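Local coordinates for protein cyclin homolog (Herpesvirus saimiri, PDB 2F2C) that acts as a viral cyclin of the D type that may help drive cellular transformation and rapid T-cell proliferation during latent infection, at residues 76-81 against 147-152; 157-162 against 222-227. One frame throughout, in Å; residues are numbered along the deposited sequence.

Contact 1 of 2, residues 76-81 against 147-152; sequences SVSILD and TEAVLA
Ser78 and Ile79, consecutive residues of helix 72-83, meet a chain that runs past them without regular secondary structure, and each takes a different part of it. Ser78 projects from the helix toward residues 147-152, and its hydroxyl OG lies 3.7 Å from the methyl CB of Ala149, which points back at the helix. This is a plain van der Waals touch of a polar atom on a methyl group; the polar partner of OG is Arg82, one turn further along the helix. With OG anti to the backbone N (chi1 -177°), the hydroxyl leans along the helix toward its C-terminal side, where that arginine lies.

Ile79 deals with Thr147, largely through the latter's backbone. Its CG1 rests 3.7 Å from the carbonyl O of Thr147, and the extended ethyl arm (chi2 171°) carries CD1 onward to within 4.5 Å of Thr147 CB. The isoleucine thus sets its methylene by the carbonyl and its terminal methyl by the threonine side chain. No hydrogen bond links the two segments directly, yet the same Thr147 O accepts one from NH2 of Arg82. The guanidinium, which also bonds Ser78, therefore ties the passing backbone to the helix, giving a buried carbonyl a polar partner that the isoleucine cannot supply.

Residues 147-152 connect helix 129-142 to helix 156-162, consistent with the linker between the two cyclin-type domains, here laid against the first of them. Thr147 and Glu148 also pack on apolar side chains of the other protein chain. Helix 94-109 lines the same site, with Ile104 touching Ile79, Ile108 touching Thr147, and Arg109 forming a salt bridge with Glu148, while helix 49-65 packs on Ser76, Val77 and Leu80 of helix 72-83.

Contact 2 of 2, residues 157-162 against 222-227; sequences IPLCNA and EDLSSI
Two short helical segments, 157-162 and 222-227, meet with their axes 11.0 Å apart at closest approach and their N-to-C directions 117° apart, so that the helices are nearer to perpendicular than to antiparallel, and by CA position Leu159 faces Leu224 and Ala162 faces Ile227.

Ile227 gives up the most surface here, and it addresses two residues with separate branches. Its CG2 methyl meets CD2 of Leu159 at 3.9 Å, while the methyl at the end of its other arm, CD1, comes 4.1 Å from CB of Ala162. That second touch depends on a bend: a chi2 of -56° turns CD1 out of the extended line, leaving the two methyls of the isoleucine to serve two positions one turn apart on helix 156-162. The small alanine presents just CB, which points at the other helix.

Besides the touch of its CD2 on Ile227, Leu159 holds both methyls at nearly the same distance from CD2 of Leu224, CD1 at 4.3 Å and CD2 at 4.4 Å. The leucine and Ile227 pass each other in opposite directions, flank to flank rather than end to end. Behind this group, helix 195-208 continues the apolar layer, with Cys199 and Leu203 against Leu159 and with Ala200 and Leu204 against Leu224. From helix 21-31, Leu24 adds to it by touching both Ile227 and Pro158.

No hydrogen bond crosses between the segments; Ser226 OG, for example, turns back on its own helix and donates to the carbonyl O of Glu222 at 2.9 Å. Since methyl groups alone span the interface, its specificity probably lies in the fit of branched side chains, and burial of apolar surface, shared with helices 195-208 and 21-31, probably accounts for most of the hold.

Contact 1 is the deeper of the two, its centre about 7 Å from the centre of the chain, whereas contact 2 lies about 19 Å out and is partly buried. They share no helix, and their nearest atoms remain about 7 Å apart, but the chain joins them closely: the loop of contact 1 leads directly into helix 156-162 of contact 2. Their chemistry follows their roles. Where an irregular connection crosses a helix, the carbonyl of Thr147 takes an arginine as partner; where two helices meet, the backbones are largely occupied by their own helical hydrogen bonds, and aliphatic methyls make the contact.

Contact 1 of 2, residues 76-81 against 147-152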
# COMPACT_ATOMS: atom_id res chain seq x y z
N SER A 76 -5.98 -3.89 12.55
CA SER A 76 -6.72 -5.04 13.05
C SER A 76 -7.88 -4.62 13.97
O SER A 76 -8.85 -5.35 14.09
CB SER A 76 -5.77 -5.98 13.78
OG SER A 76 -5.66 -5.56 15.14
N VAL A 77 -7.76 -3.46 14.63
CA VAL A 77 -8.86 -2.86 15.40
C VAL A 77 -9.95 -2.32 14.47
O VAL A 77 -11.15 -2.52 14.69
CB VAL A 77 -8.35 -1.72 16.29
CG1 VAL A 77 -9.49 -0.98 16.93
CG2 VAL A 77 -7.45 -2.25 17.39
N SER A 78 -9.52 -1.63 13.42
CA SER A 78 -10.40 -1.09 12.44
C SER A 78 -11.23 -2.20 11.84
O SER A 78 -12.46 -2.10 11.81
CB SER A 78 -9.60 -0.41 11.36
OG SER A 78 -10.49 0.18 10.43
N ILE A 79 -10.56 -3.26 11.38
CA ILE A 79 -11.26 -4.40 10.76
C ILE A 79 -12.30 -4.96 11.70
O ILE A 79 -13.42 -5.25 11.28
CB ILE A 79 -10.28 -5.51 10.32
CG1 ILE A 79 -9.49 -5.10 9.08
CG2 ILE A 79 -11.02 -6.80 10.02
CD1 ILE A 79 -8.38 -6.07 8.77
N LEU A 80 -11.92 -5.09 12.98
CA LEU A 80 -12.80 -5.67 14.01
C LEU A 80 -14.08 -4.86 14.14
O LEU A 80 -15.16 -5.42 13.99
CB LEU A 80 -12.08 -5.79 15.36
CG LEU A 80 -12.96 -6.01 16.61
CD1 LEU A 80 -13.51 -7.45 16.68
CD2 LEU A 80 -12.24 -5.66 17.91
N ASP A 81 -13.96 -3.55 14.38
CA ASP A 81 -15.15 -2.69 14.51
C ASP A 81 -16.04 -2.72 13.27
O ASP A 81 -17.22 -3.05 13.37
CB ASP A 81 -14.77 -1.25 14.87
CG ASP A 81 -14.11 -1.14 16.23
OD1 ASP A 81 -14.41 -1.98 17.12
OD2 ASP A 81 -13.26 -0.25 16.50
N THR A 147 -10.67 -3.85 3.22
CA THR A 147 -10.00 -4.10 4.50
C THR A 147 -9.11 -2.98 5.01
O THR A 147 -9.02 -2.75 6.22
CB THR A 147 -9.14 -5.35 4.40
OG1 THR A 147 -8.25 -5.21 3.29
CG2 THR A 147 -9.99 -6.55 4.02
N GLU A 148 -8.42 -2.31 4.10
CA GLU A 148 -7.58 -1.15 4.39
C GLU A 148 -8.39 0.03 4.99
O GLU A 148 -9.64 0.01 4.98
CB GLU A 148 -6.87 -0.74 3.10
CG GLU A 148 -5.54 -0.03 3.25
CD GLU A 148 -4.60 -0.71 4.24
OE1 GLU A 148 -4.67 -0.40 5.47
OE2 GLU A 148 -3.76 -1.52 3.78
N ALA A 149 -7.68 1.03 5.53
CA ALA A 149 -8.28 2.21 6.21
C ALA A 149 -7.23 3.23 6.63
O ALA A 149 -6.08 2.89 6.84
CB ALA A 149 -9.09 1.79 7.44
N VAL A 150 -7.62 4.49 6.79
CA VAL A 150 -6.68 5.43 7.38
C VAL A 150 -6.48 5.08 8.87
O VAL A 150 -7.44 5.02 9.64
CB VAL A 150 -7.12 6.88 7.21
CG1 VAL A 150 -6.25 7.79 8.06
CG2 VAL A 150 -7.03 7.29 5.77
N LEU A 151 -5.23 4.83 9.27
CA LEU A 151 -4.91 4.46 10.65
C LEU A 151 -4.34 5.65 11.38
O LEU A 151 -3.51 6.38 10.82
CB LEU A 151 -3.85 3.37 10.67
CG LEU A 151 -4.21 2.13 9.89
CD1 LEU A 151 -3.09 1.11 10.02
CD2 LEU A 151 -5.51 1.62 10.47
N ALA A 152 -4.74 5.82 12.64
CA ALA A 152 -4.21 6.92 13.45
C ALA A 152 -2.72 7.00 13.14
O ALA A 152 -2.13 8.07 13.04
CB ALA A 152 -4.42 6.64 14.92

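Contact 2 of 2, residues 157-162 against 222-227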
# COMPACT_ATOMS: atom_id res chain seq x y z
N ILE A 157 4.08 10.86 10.68
CA ILE A 157 5.17 11.51 10.01
C ILE A 157 4.73 12.77 9.26
O ILE A 157 5.39 13.82 9.41
CB ILE A 157 5.97 10.52 9.13
CG1 ILE A 157 6.58 9.41 10.01
CG2 ILE A 157 7.06 11.25 8.31
CD1 ILE A 157 7.78 9.86 10.84
N PRO A 158 3.68 12.68 8.42
CA PRO A 158 3.11 13.89 7.81
C PRO A 158 2.83 15.03 8.80
O PRO A 158 3.06 16.20 8.47
CB PRO A 158 1.81 13.37 7.20
CG PRO A 158 2.14 12.01 6.80
CD PRO A 158 3.02 11.47 7.91
N LEU A 159 2.38 14.71 10.02
CA LEU A 159 2.19 15.76 11.02
C LEU A 159 3.51 16.35 11.47
O LEU A 159 3.64 17.59 11.52
CB LEU A 159 1.37 15.28 12.23
CG LEU A 159 -0.10 14.97 11.96
CD1 LEU A 159 -0.80 14.61 13.24
CD2 LEU A 159 -0.76 16.16 11.28
N CYS A 160 4.49 15.48 11.77
CA CYS A 160 5.86 15.91 12.11
C CYS A 160 6.47 16.86 11.08
O CYS A 160 7.05 17.88 11.44
CB CYS A 160 6.79 14.71 12.28
SG CYS A 160 6.48 13.74 13.75
N ASN A 161 6.38 16.49 9.80
CA ASN A 161 6.87 17.32 8.72
C ASN A 161 6.14 18.66 8.63
O ASN A 161 6.78 19.70 8.52
CB ASN A 161 6.75 16.59 7.38
CG ASN A 161 7.21 17.44 6.22
OD1 ASN A 161 8.41 17.62 6.00
ND2 ASN A 161 6.26 18.00 5.50
N ALA A 162 4.81 18.64 8.70
CA ALA A 162 4.04 19.87 8.68
C ALA A 162 4.27 20.81 9.89
O ALA A 162 4.27 22.04 9.74
CB ALA A 162 2.58 19.55 8.51
N GLU A 222 -1.83 25.28 18.81
CA GLU A 222 -2.22 26.25 17.78
C GLU A 222 -2.04 25.74 16.34
O GLU A 222 -2.91 25.93 15.50
CB GLU A 222 -1.44 27.56 17.95
CG GLU A 222 -2.08 28.58 18.88
CD GLU A 222 -3.37 29.18 18.34
OE1 GLU A 222 -4.16 28.45 17.71
OE2 GLU A 222 -3.60 30.40 18.54
N ASP A 223 -0.90 25.11 16.06
CA ASP A 223 -0.61 24.61 14.72
C ASP A 223 -1.42 23.37 14.33
O ASP A 223 -2.03 23.33 13.26
CB ASP A 223 0.89 24.33 14.55
CG ASP A 223 1.72 25.59 14.42
OD1 ASP A 223 2.61 25.62 13.54
OD2 ASP A 223 1.56 26.61 15.14
N LEU A 224 -1.44 22.36 15.19
CA LEU A 224 -2.21 21.16 14.86
C LEU A 224 -3.65 21.56 14.57
O LEU A 224 -4.31 20.97 13.71
CB LEU A 224 -2.13 20.14 15.99
CG LEU A 224 -0.80 19.42 16.15
CD1 LEU A 224 -0.83 18.65 17.45
CD2 LEU A 224 -0.54 18.51 14.97
N SER A 225 -4.11 22.57 15.29
CA SER A 225 -5.45 23.11 15.13
C SER A 225 -5.65 23.55 13.68
O SER A 225 -6.67 23.25 13.06
CB SER A 225 -5.60 24.28 16.08
OG SER A 225 -6.93 24.75 16.10
N SER A 226 -4.65 24.23 13.12
CA SER A 226 -4.71 24.70 11.75
C SER A 226 -4.45 23.60 10.73
O SER A 226 -5.11 23.54 9.71
CB SER A 226 -3.74 25.86 11.53
OG SER A 226 -3.59 26.60 12.73
N ILE A 227 -3.47 22.73 10.99
CA ILE A 227 -3.19 21.60 10.09
C ILE A 227 -4.42 20.70 9.94
O ILE A 227 -4.87 20.44 8.83
CB ILE A 227 -2.00 20.77 10.60
CG1 ILE A 227 -0.73 21.62 10.66
CG2 ILE A 227 -1.80 19.54 9.75
CD1 ILE A 227 -0.37 22.26 9.35